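Long-range contacts in SPOU RRNA methylase (Sulfolobus acidocaldarius, PDB 4CNG), which methylates the 2'-hydroxyl of cytidine 32 in tRNA, taking the methyl group from S-adenosyl-L-methionine and working as a homodimer: residues A33-F38 and K65-K69; V91-T97 and K124-F130; D106-K110 and R139-S145. The protein carries 1 engineered substitution. One frame throughout, in Å; residues are numbered along the deposited sequence.

Contact 1: A33-F38 and K65-K69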
loop_
_atom_site.group_PDB
_atom_site.type_symbol
_atom_site.label_atom_id
_atom_site.label_comp_id
_atom_site.label_asym_id
_atom_site.label_seq_id
_atom_site.Cartn_x
_atom_site.Cartn_y
_atom_site.Cartn_z
ATOM N N ALA A 33 -13.901 3.865 6.680
ATOM C CA ALA A 33 -14.550 3.644 5.384
ATOM C C ALA A 33 -13.586 3.790 4.224
ATOM O O ALA A 33 -13.681 3.078 3.247
ATOM C CB ALA A 33 -15.735 4.567 5.208
ATOM N N TYR A 34 -12.628 4.686 4.352
ATOM C CA TYR A 34 -11.638 4.831 3.306
ATOM C C TYR A 34 -10.803 3.549 3.221
ATOM O O TYR A 34 -10.584 3.024 2.127
ATOM C CB TYR A 34 -10.762 6.050 3.575
ATOM C CG TYR A 34 -10.432 6.236 5.032
ATOM C CD1 TYR A 34 -9.350 5.603 5.599
ATOM C CD2 TYR A 34 -11.288 6.942 5.871
ATOM C CE1 TYR A 34 -9.130 5.641 6.955
ATOM C CE2 TYR A 34 -11.026 7.060 7.219
ATOM C CZ TYR A 34 -9.948 6.394 7.754
ATOM O OH TYR A 34 -9.656 6.512 9.087
ATOM N N ASN A 35 -10.392 2.988 4.362
ATOM C CA ASN A 35 -9.612 1.764 4.301
ATOM C C ASN A 35 -10.414 0.651 3.679
ATOM O O ASN A 35 -9.890 -0.092 2.864
ATOM C CB ASN A 35 -9.124 1.351 5.657
ATOM C CG ASN A 35 -7.945 2.123 6.104
ATOM O OD1 ASN A 35 -7.116 2.496 5.288
ATOM N ND2 ASN A 35 -7.801 2.312 7.385
ATOM N N LEU A 36 -11.666 0.483 4.076
ATOM C CA LEU A 36 -12.454 -0.602 3.513
ATOM C C LEU A 36 -12.615 -0.432 1.990
ATOM O O LEU A 36 -12.488 -1.401 1.247
ATOM C CB LEU A 36 -13.795 -0.702 4.242
ATOM C CG LEU A 36 -14.738 -1.805 3.743
ATOM C CD1 LEU A 36 -14.068 -3.155 3.820
ATOM C CD2 LEU A 36 -16.031 -1.788 4.508
ATOM N N GLY A 37 -12.930 0.773 1.546
ATOM C CA GLY A 37 -13.047 1.007 0.132
ATOM C C GLY A 37 -11.761 0.789 -0.647
ATOM O O GLY A 37 -11.754 0.173 -1.715
ATOM N N PHE A 38 -10.654 1.271 -0.091
ATOM C CA PHE A 38 -9.369 1.076 -0.720
ATOM C C PHE A 38 -8.998 -0.380 -0.805
ATOM O O PHE A 38 -8.399 -0.817 -1.794
ATOM C CB PHE A 38 -8.277 1.862 0.026
ATOM C CG PHE A 38 -8.339 3.347 -0.145
ATOM C CD1 PHE A 38 -8.676 3.903 -1.354
ATOM C CD2 PHE A 38 -8.065 4.167 0.928
ATOM C CE1 PHE A 38 -8.655 5.289 -1.521
ATOM C CE2 PHE A 38 -7.993 5.536 0.763
ATOM C CZ PHE A 38 -8.434 6.082 -0.414
ATOM N N LYS A 65 -17.544 4.649 -2.028
ATOM C CA LYS A 65 -16.997 5.832 -2.707
ATOM C C LYS A 65 -15.487 5.749 -2.915
ATOM O O LYS A 65 -14.945 6.514 -3.758
ATOM C CB LYS A 65 -17.322 7.084 -1.901
ATOM C CG LYS A 65 -18.815 7.360 -1.816
ATOM C CD LYS A 65 -19.140 8.460 -0.816
ATOM C CE LYS A 65 -20.575 8.956 -0.964
ATOM N NZ LYS A 65 -20.718 10.333 -0.419
ATOM N N PHE A 66 -14.786 4.998 -2.064
ATOM C CA PHE A 66 -13.336 4.925 -2.139
ATOM C C PHE A 66 -12.921 3.689 -2.934
ATOM O O PHE A 66 -11.720 3.370 -3.042
ATOM C CB PHE A 66 -12.707 4.918 -0.736
ATOM C CG PHE A 66 -12.929 6.192 0.048
ATOM C CD1 PHE A 66 -12.079 7.282 -0.111
ATOM C CD2 PHE A 66 -13.997 6.311 0.927
ATOM C CE1 PHE A 66 -12.290 8.448 0.598
ATOM C CE2 PHE A 66 -14.224 7.482 1.625
ATOM C CZ PHE A 66 -13.388 8.565 1.436
ATOM N N SER A 67 -13.901 2.936 -3.432
ATOM C CA SER A 67 -13.606 1.642 -4.038
ATOM C C SER A 67 -13.355 1.737 -5.547
ATOM O O SER A 67 -12.944 0.755 -6.146
ATOM C CB SER A 67 -14.673 0.591 -3.716
ATOM O OG SER A 67 -15.894 0.894 -4.345
ATOM N N ALA A 68 -13.516 2.936 -6.121
ATOM C CA ALA A 68 -13.448 3.154 -7.561
ATOM C C ALA A 68 -14.230 2.009 -8.194
ATOM O O ALA A 68 -15.342 1.713 -7.749
ATOM C CB ALA A 68 -11.999 3.204 -8.027
ATOM N N LYS A 69 -13.602 1.263 -9.094
ATOM C CA LYS A 69 -14.248 0.096 -9.676
ATOM C C LYS A 69 -14.383 -1.104 -8.714
ATOM O O LYS A 69 -15.036 -2.103 -9.041
ATOM C CB LYS A 69 -13.518 -0.301 -10.958
ATOM C CG LYS A 69 -13.746 0.688 -12.087
ATOM C CD LYS A 69 -15.211 0.695 -12.484
ATOM C CE LYS A 69 -15.382 0.541 -13.988
ATOM N NZ LYS A 69 -16.570 1.279 -14.503
#
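The Phe66 ring has Tyr34 CA over one face and turns an edge toward the face of the Phe38 ring. Tyr34 CA sits 3.9 Å from the Phe66 ring centroid and 22° off the ring normal, a CH-pi contact; Tyr34 CB extends the cover, 4.1 Å from Phe66 CD1. The two phenylalanine rings form a T-shaped pair with centroids 5.6 Å apart and planes at 69°, in which Phe66 CD1 comes to 3.8 Å from Phe38 CZ. Phe66 CB stands above the same Phe38 ring, displaced toward its rim. With CG beside the backbone N and anti to the carbonyl carbon (chi1 -65°), Phe66 lays its ring along the first turn of helix 33-45. In this SPOUT-family methyltransferase that helix follows strand 22-28, the first in the chain, while 65-69 belongs to the link between helices 60-64 and 71-77. The backbones meet at Gly37, where no side chain intervenes and the CA atoms of Gly37 and Ser67 come within 4.3 Å. Ser67 CA directs its hydrogen at Gly37 O, 3.3 Å away, a CA-H...O contact. No conventional hydrogen bond joins the two segments; Ser67 OG turns instead to Ile64 O. The aromatic cluster continues into the dimer interface: Tyr34, in the conformer given, meets Phe66 of the second subunit edge-to-face, Phe66 meets that subunit's Tyr34 likewise, and Phe38 packs on Phe38 of the second subunit. Within its own chain Phe38 also touches Ser163 of helix 162-175.

Contact 2: V91-T97 and K124-F130. With SAH (S-adenosyl-L-homocysteine), chain C.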
loop_
_atom_site.group_PDB
_atom_site.type_symbol
_atom_site.label_atom_id
_atom_site.label_comp_id
_atom_site.label_asym_id
_atom_site.label_seq_id
_atom_site.Cartn_x
_atom_site.Cartn_y
_atom_site.Cartn_z
ATOM N N VAL A 91 -9.908 -23.305 4.976
ATOM C CA VAL A 91 -8.653 -22.956 4.307
ATOM C C VAL A 91 -7.522 -23.872 4.790
ATOM O O VAL A 91 -7.650 -24.556 5.815
ATOM C CB VAL A 91 -8.238 -21.454 4.501
ATOM C CG1 VAL A 91 -9.336 -20.517 4.035
ATOM C CG2 VAL A 91 -7.855 -21.132 5.942
ATOM N N ASP A 92 -6.464 -23.963 3.996
ATOM C CA ASP A 92 -5.332 -24.810 4.333
ATOM C C ASP A 92 -4.394 -24.131 5.346
ATOM O O ASP A 92 -3.747 -24.804 6.141
ATOM C CB ASP A 92 -4.552 -25.155 3.058
ATOM C CG ASP A 92 -5.378 -25.981 2.072
ATOM O OD1 ASP A 92 -6.033 -26.952 2.511
ATOM O OD2 ASP A 92 -5.370 -25.657 0.863
ATOM N N LEU A 93 -4.307 -22.802 5.301
ATOM C CA LEU A 93 -3.309 -22.071 6.062
ATOM C C LEU A 93 -3.863 -20.701 6.389
ATOM O O LEU A 93 -4.528 -20.094 5.546
ATOM C CB LEU A 93 -2.054 -21.917 5.216
ATOM C CG LEU A 93 -0.727 -21.637 5.904
ATOM C CD1 LEU A 93 -0.275 -22.804 6.781
ATOM C CD2 LEU A 93 0.299 -21.318 4.830
ATOM N N LYS A 94 -3.569 -20.241 7.599
ATOM C CA LYS A 94 -3.972 -18.929 8.092
ATOM C C LYS A 94 -2.736 -18.084 8.386
ATOM O O LYS A 94 -1.956 -18.453 9.249
ATOM C CB LYS A 94 -4.828 -19.091 9.352
ATOM C CG LYS A 94 -6.141 -19.838 9.133
ATOM C CD LYS A 94 -6.575 -20.656 10.356
ATOM C CE LYS A 94 -7.729 -21.581 10.035
ATOM N NZ LYS A 94 -7.642 -22.799 10.866
ATOM N N ILE A 95 -2.569 -16.990 7.651
ATOM C CA ILE A 95 -1.430 -16.119 7.823
ATOM C C ILE A 95 -1.942 -14.793 8.367
ATOM O O ILE A 95 -2.568 -14.001 7.668
ATOM C CB ILE A 95 -0.627 -15.931 6.522
ATOM C CG1 ILE A 95 -0.140 -17.314 6.049
ATOM C CG2 ILE A 95 0.520 -14.953 6.758
ATOM C CD1 ILE A 95 0.741 -17.272 4.818
ATOM N N ALA A 96 -1.713 -14.557 9.642
ATOM C CA ALA A 96 -1.992 -13.280 10.293
ATOM C C ALA A 96 -0.852 -12.301 9.970
ATOM O O ALA A 96 0.201 -12.705 9.471
ATOM C CB ALA A 96 -2.130 -13.478 11.822
ATOM N N THR A 97 -1.086 -11.028 10.263
ATOM C CA THR A 97 -0.103 -9.946 10.007
ATOM C C THR A 97 -0.000 -9.106 11.263
ATOM O O THR A 97 -0.967 -8.916 12.009
ATOM C CB THR A 97 -0.566 -9.090 8.803
ATOM O OG1 THR A 97 -1.909 -8.649 9.025
ATOM C CG2 THR A 97 -0.474 -9.868 7.523
ATOM N N LYS A 124 -2.088 -24.196 -2.200
ATOM C CA LYS A 124 -2.959 -24.132 -1.036
ATOM C C LYS A 124 -3.977 -23.024 -1.139
ATOM O O LYS A 124 -3.773 -22.036 -1.840
ATOM C CB LYS A 124 -2.147 -23.911 0.237
ATOM C CG LYS A 124 -1.269 -25.084 0.619
ATOM C CD LYS A 124 -0.501 -24.772 1.895
ATOM C CE LYS A 124 0.754 -25.623 2.009
ATOM N NZ LYS A 124 1.836 -25.211 1.067
ATOM N N LYS A 125 -5.056 -23.198 -0.394
ATOM C CA LYS A 125 -5.989 -22.127 -0.081
ATOM C C LYS A 125 -5.558 -21.440 1.216
ATOM O O LYS A 125 -5.483 -22.077 2.273
ATOM C CB LYS A 125 -7.399 -22.683 0.068
ATOM C CG LYS A 125 -8.437 -21.599 0.270
ATOM C CD LYS A 125 -9.857 -22.137 0.248
ATOM C CE LYS A 125 -10.617 -21.562 -0.930
ATOM N NZ LYS A 125 -12.039 -21.309 -0.594
ATOM N N VAL A 126 -5.260 -20.152 1.128
ATOM C CA VAL A 126 -4.669 -19.443 2.231
ATOM C C VAL A 126 -5.474 -18.200 2.570
ATOM O O VAL A 126 -5.805 -17.405 1.671
ATOM C CB VAL A 126 -3.226 -19.041 1.889
ATOM C CG1 VAL A 126 -2.573 -18.381 3.077
ATOM C CG2 VAL A 126 -2.435 -20.263 1.455
ATOM N N ALA A 127 -5.727 -18.004 3.866
ATOM C CA ALA A 127 -6.303 -16.761 4.364
ATOM C C ALA A 127 -5.193 -15.851 4.845
ATOM O O ALA A 127 -4.365 -16.247 5.652
ATOM C CB ALA A 127 -7.268 -17.053 5.500
ATOM N N PHE A 128 -5.215 -14.614 4.348
ATOM C CA PHE A 128 -4.348 -13.530 4.815
ATOM C C PHE A 128 -5.197 -12.611 5.663
ATOM O O PHE A 128 -6.167 -12.050 5.159
ATOM C CB PHE A 128 -3.702 -12.766 3.654
ATOM C CG PHE A 128 -2.547 -13.478 3.017
ATOM C CD1 PHE A 128 -2.732 -14.504 2.104
ATOM C CD2 PHE A 128 -1.260 -13.252 3.460
ATOM C CE1 PHE A 128 -1.639 -15.185 1.565
ATOM C CE2 PHE A 128 -0.171 -13.883 2.893
ATOM C CZ PHE A 128 -0.382 -14.868 1.979
ATOM N N ILE A 129 -4.809 -12.438 6.925
ATOM C CA ILE A 129 -5.662 -11.851 7.941
ATOM C C ILE A 129 -5.004 -10.557 8.421
ATOM O O ILE A 129 -3.837 -10.558 8.836
ATOM C CB ILE A 129 -5.867 -12.808 9.146
ATOM C CG1 ILE A 129 -6.399 -14.136 8.687
ATOM C CG2 ILE A 129 -6.690 -12.173 10.215
ATOM C CD1 ILE A 129 -5.997 -15.306 9.558
ATOM N N PHE A 130 -5.774 -9.446 8.367
ATOM C CA PHE A 130 -5.327 -8.121 8.765
ATOM C C PHE A 130 -6.227 -7.609 9.860
ATOM O O PHE A 130 -7.431 -7.877 9.879
ATOM C CB PHE A 130 -5.372 -7.170 7.538
ATOM C CG PHE A 130 -4.421 -7.545 6.433
ATOM C CD1 PHE A 130 -4.723 -8.520 5.536
ATOM C CD2 PHE A 130 -3.209 -6.898 6.317
ATOM C CE1 PHE A 130 -3.819 -8.896 4.557
ATOM C CE2 PHE A 130 -2.318 -7.234 5.304
ATOM C CZ PHE A 130 -2.620 -8.236 4.432
HETATM N N SAH C . -1.594 -0.093 16.997
HETATM C CA SAH C . -2.000 -1.269 16.183
HETATM C CB SAH C . -1.668 -0.961 14.732
HETATM C CG SAH C . -2.473 -1.805 13.728
HETATM S SD SAH C . -2.071 -1.381 12.038
HETATM C C SAH C . -1.284 -2.478 16.712
HETATM O O SAH C . -0.402 -2.364 17.566
HETATM O OXT SAH C . -1.647 -3.603 16.436
HETATM C "C5'" SAH C . -3.458 -2.195 11.242
HETATM C "C4'" SAH C . -3.149 -3.517 10.552
HETATM O "O4'" SAH C . -2.252 -3.275 9.456
HETATM C "C3'" SAH C . -2.446 -4.538 11.375
HETATM O "O3'" SAH C . -3.388 -5.210 12.227
HETATM C "C2'" SAH C . -1.814 -5.430 10.344
HETATM O "O2'" SAH C . -2.795 -6.288 9.774
HETATM C "C1'" SAH C . -1.380 -4.403 9.291
HETATM N N9 SAH C . 0.021 -3.910 9.459
HETATM C C8 SAH C . 0.420 -2.615 9.605
HETATM N N7 SAH C . 1.775 -2.541 9.504
HETATM C C5 SAH C . 2.212 -3.800 9.258
HETATM C C6 SAH C . 3.467 -4.373 8.974
HETATM N N6 SAH C . 4.603 -3.646 8.964
HETATM N N1 SAH C . 3.530 -5.662 8.742
HETATM C C2 SAH C . 2.404 -6.391 8.733
HETATM N N3 SAH C . 1.171 -5.956 8.950
HETATM C C4 SAH C . 1.083 -4.664 9.181
#
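Strands 93-97 and 125-130 run parallel, their axes 4.7 Å apart and inclined by 20°, with Ile95 hydrogen-bonded through both N and O to Ala127 O and Ile129 N. They are neighbouring strands in the middle of the parallel sheet of the SPOUT methyltransferase fold, flanked by strands 147-149 and 22-28. At the start of the pair Asp92 takes part with main chain and side chain: its N donates to Lys125 O, and Lys125 N returns a nearly straight bond to Asp92 OD2 (2.8 Å, 170°), reaching the carboxylate on its anti side. Val91 lies across the Lys125 chain, CG1 against its CG, and Lys125 NZ forms a salt bridge with Glu50. On the sheet face carrying Leu93, Val126, Ile95 and Phe128, Ile95 CD1 lies 3.9 Å from both Val126 CG1 and Phe128 CZ. Ile95 and Phe128 run side by side in the same direction, and helix 162-175 packs on Phe128 through Val169 and Leu173. The C-terminal ends of the strands enter the cofactor pocket. Thr97 CG2 lies over one face of the Phe130 ring, 4.2 Å from its centroid. A chi1 of 53° holds Thr97 OG1 between the backbone N and carbonyl carbon, where it donates to Ile129 O (2.7 Å) and accepts from the ribose O2' of S-adenosyl-L-homocysteine, 2.6 Å from Thr97 OG1.

Contact 3: D106-K110 and R139-S145. With SAH (S-adenosyl-L-homocysteine), chain D.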
loop_
_atom_site.group_PDB
_atom_site.type_symbol
_atom_site.label_atom_id
_atom_site.label_comp_id
_atom_site.label_asym_id
_atom_site.label_seq_id
_atom_site.Cartn_x
_atom_site.Cartn_y
_atom_site.Cartn_z
ATOM N N ASP A 106 7.728 -16.987 22.306
ATOM C CA ASP A 106 7.115 -18.087 21.582
ATOM C C ASP A 106 6.616 -17.700 20.195
ATOM O O ASP A 106 6.706 -18.517 19.277
ATOM C CB ASP A 106 5.975 -18.672 22.398
ATOM C CG ASP A 106 6.433 -19.166 23.755
ATOM O OD1 ASP A 106 7.549 -19.730 23.847
ATOM O OD2 ASP A 106 5.662 -19.020 24.725
ATOM N N LEU A 107 6.147 -16.458 20.031
ATOM C CA LEU A 107 5.609 -16.005 18.743
ATOM C C LEU A 107 6.673 -15.964 17.652
ATOM O O LEU A 107 6.336 -16.037 16.469
ATOM C CB LEU A 107 4.893 -14.647 18.831
ATOM C CG LEU A 107 3.410 -14.628 19.211
ATOM C CD1 LEU A 107 2.921 -13.197 19.122
ATOM C CD2 LEU A 107 2.647 -15.543 18.268
ATOM N N LEU A 108 7.946 -15.910 18.025
ATOM C CA LEU A 108 9.021 -16.052 17.048
ATOM C C LEU A 108 8.836 -17.322 16.192
ATOM O O LEU A 108 9.149 -17.314 14.998
ATOM C CB LEU A 108 10.377 -16.068 17.743
ATOM C CG LEU A 108 11.563 -15.989 16.782
ATOM C CD1 LEU A 108 11.630 -14.636 16.094
ATOM C CD2 LEU A 108 12.857 -16.287 17.510
ATOM N N ARG A 109 8.305 -18.402 16.777
ATOM C CA ARG A 109 8.203 -19.657 16.063
ATOM C C ARG A 109 7.245 -19.560 14.882
ATOM O O ARG A 109 7.291 -20.416 14.002
ATOM C CB ARG A 109 7.813 -20.775 17.027
ATOM C CG ARG A 109 8.949 -21.145 17.968
ATOM C CD ARG A 109 8.710 -22.498 18.603
ATOM N NE ARG A 109 8.156 -22.421 19.955
ATOM C CZ ARG A 109 7.870 -23.481 20.707
ATOM N NH1 ARG A 109 8.099 -24.707 20.249
ATOM N NH2 ARG A 109 7.341 -23.318 21.916
ATOM N N LYS A 110 6.317 -18.593 14.931
ATOM C CA LYS A 110 5.343 -18.312 13.853
ATOM C C LYS A 110 5.732 -17.210 12.889
ATOM O O LYS A 110 5.022 -16.959 11.931
ATOM C CB LYS A 110 3.976 -17.888 14.462
ATOM C CG LYS A 110 3.167 -18.971 15.092
ATOM C CD LYS A 110 1.814 -18.476 15.530
ATOM C CE LYS A 110 1.101 -19.678 16.055
ATOM N NZ LYS A 110 -0.216 -19.213 16.387
ATOM N N ARG A 139 -4.282 -11.235 20.752
ATOM C CA ARG A 139 -3.331 -12.308 20.922
ATOM C C ARG A 139 -3.950 -13.643 20.565
ATOM O O ARG A 139 -3.315 -14.477 19.948
ATOM C CB ARG A 139 -2.807 -12.317 22.348
ATOM C CG ARG A 139 -1.849 -13.447 22.674
ATOM C CD ARG A 139 -0.575 -13.327 21.845
ATOM N NE ARG A 139 0.378 -14.399 22.128
ATOM C CZ ARG A 139 0.369 -15.594 21.541
ATOM N NH1 ARG A 139 -0.551 -15.885 20.628
ATOM N NH2 ARG A 139 1.276 -16.502 21.875
ATOM N N GLU A 140 -5.259 -13.804 20.881
ATOM C CA GLU A 140 -5.959 -15.053 20.570
ATOM C C GLU A 140 -6.225 -15.226 19.056
ATOM O O GLU A 140 -6.153 -16.351 18.546
ATOM C CB GLU A 140 -7.259 -15.168 21.333
ATOM C CG GLU A 140 -7.998 -16.452 21.075
ATOM C CD GLU A 140 -7.295 -17.707 21.520
ATOM O OE1 GLU A 140 -6.286 -17.642 22.287
ATOM O OE2 GLU A 140 -7.817 -18.787 21.142
ATOM N N GLU A 141 -6.508 -14.152 18.316
ATOM C CA GLU A 141 -6.625 -14.235 16.871
ATOM C C GLU A 141 -5.313 -14.738 16.272
ATOM O O GLU A 141 -5.306 -15.542 15.323
ATOM C CB GLU A 141 -7.048 -12.876 16.321
ATOM C CG GLU A 141 -8.505 -12.542 16.628
ATOM C CD GLU A 141 -8.930 -11.099 16.421
ATOM O OE1 GLU A 141 -8.073 -10.183 16.301
ATOM O OE2 GLU A 141 -10.163 -10.866 16.537
ATOM N N ILE A 142 -4.177 -14.252 16.784
ATOM C CA ILE A 142 -2.890 -14.704 16.326
ATOM C C ILE A 142 -2.643 -16.142 16.729
ATOM O O ILE A 142 -2.102 -16.917 15.954
ATOM C CB ILE A 142 -1.752 -13.753 16.784
ATOM C CG1 ILE A 142 -1.918 -12.364 16.142
ATOM C CG2 ILE A 142 -0.387 -14.335 16.513
ATOM C CD1 ILE A 142 -1.053 -11.280 16.724
ATOM N N ALA A 143 -3.103 -16.562 17.920
ATOM C CA ALA A 143 -2.990 -17.952 18.342
ATOM C C ALA A 143 -3.733 -18.910 17.436
ATOM O O ALA A 143 -3.266 -20.031 17.249
ATOM C CB ALA A 143 -3.476 -18.135 19.779
ATOM N N LYS A 144 -4.839 -18.457 16.848
ATOM C CA LYS A 144 -5.657 -19.234 15.933
ATOM C C LYS A 144 -5.097 -19.256 14.523
ATOM O O LYS A 144 -5.649 -19.917 13.657
ATOM C CB LYS A 144 -7.066 -18.666 15.911
ATOM C CG LYS A 144 -7.873 -18.996 17.147
ATOM C CD LYS A 144 -9.181 -18.227 17.142
ATOM C CE LYS A 144 -10.077 -18.628 18.306
ATOM N NZ LYS A 144 -11.347 -17.841 18.264
ATOM N N SER A 145 -3.983 -18.539 14.279
ATOM C CA SER A 145 -3.358 -18.443 12.968
ATOM C C SER A 145 -2.118 -19.339 12.939
ATOM O O SER A 145 -1.497 -19.636 13.955
ATOM C CB SER A 145 -3.003 -16.975 12.664
ATOM O OG SER A 145 -4.190 -16.199 12.668
HETATM N N SAH D . -2.457 -6.078 18.623
HETATM C CA SAH D . -1.029 -6.438 18.360
HETATM C CB SAH D . -0.761 -7.850 18.879
HETATM C CG SAH D . -1.012 -8.083 20.352
HETATM S SD SAH D . -0.516 -9.731 20.678
HETATM C C SAH D . -0.747 -6.495 16.905
HETATM O O SAH D . -1.690 -6.858 16.189
HETATM O OXT SAH D . 0.399 -6.331 16.488
HETATM C "C5'" SAH D . 1.185 -9.617 20.312
HETATM C "C4'" SAH D . 1.978 -10.400 21.349
HETATM O "O4'" SAH D . 3.334 -10.529 20.941
HETATM C "C3'" SAH D . 2.009 -9.713 22.709
HETATM O "O3'" SAH D . 1.012 -10.244 23.572
HETATM C "C2'" SAH D . 3.406 -9.959 23.254
HETATM O "O2'" SAH D . 3.408 -10.782 24.432
HETATM C "C1'" SAH D . 4.130 -10.675 22.118
HETATM N N9 SAH D . 5.420 -10.054 21.803
HETATM C C8 SAH D . 6.498 -10.743 21.401
HETATM N N7 SAH D . 7.466 -9.892 20.996
HETATM C C5 SAH D . 6.971 -8.643 21.082
HETATM C C6 SAH D . 7.489 -7.293 20.811
HETATM N N6 SAH D . 8.753 -7.137 20.343
HETATM N N1 SAH D . 6.656 -6.242 21.034
HETATM C C2 SAH D . 5.391 -6.415 21.483
HETATM N N3 SAH D . 4.847 -7.622 21.748
HETATM C C4 SAH D . 5.576 -8.752 21.537
HETATM O O HOH W 1 0.548 -18.085 19.113
#
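This is a mixed contact, leucine against isoleucine and a guanidinium face beside the ligand and lysine hydrogen bonds farther from it, between the 3-10 turn 106-110 preceding strand 111-112 and the helix 139-143 that follows strand 125-130. Leu107 and Arg139 pass alongside, running opposite ways, which places Leu107 CG over one face of the guanidinium, 3.9 Å from Arg139 NH2. Leu107 CD2 meets Ile142 CG2 at 3.7 Å, the two side chains nearly perpendicular. The other leucine branch, CD1, reaches the ribose O4' of a second S-adenosyl-L-homocysteine at 3.3 Å, while Arg139 CD lies 3.8 Å from its sulfur, SD. Lys110, its chain straight from CG on, carries NZ to the end of the helix. There it donates to Ser145 O (2.8 Å), to Ile142 O (3.0 Å) and to a water that also accepts from Arg139 NH1. Ala143 O is a fourth acceptor for three hydrogens, so its weak bond can at best share one. Ser145 N approaches Ile142 O from the opposite face of the carbonyl plane. Ser145 OG turns back to Glu141 O. The carbonyl oxygens where the short helix ends probably stabilise the ammonium charge.

How the contacts relate
Both strands of contact 2 lie in the central parallel sheet, and helix 33-45 of contact 1 follows strand 22-28 of that sheet. Contact 1 closes before contact 2 opens, whereas the segments of contacts 2 and 3 alternate along the chain. The centres of contacts 2 and 3 are 13 Å apart, and the two touch: Ser145 packs on Ala96 and Ile129, and Lys94 on Lys144. Contact 1 lies on the opposite side of the chain's centre from contacts 2 and 3, its own centre about 23 Å and 30 Å from theirs. Its residues touch the second subunit in the dimer interface, while contacts 2 and 3 each border a different bound S-adenosyl-L-homocysteine.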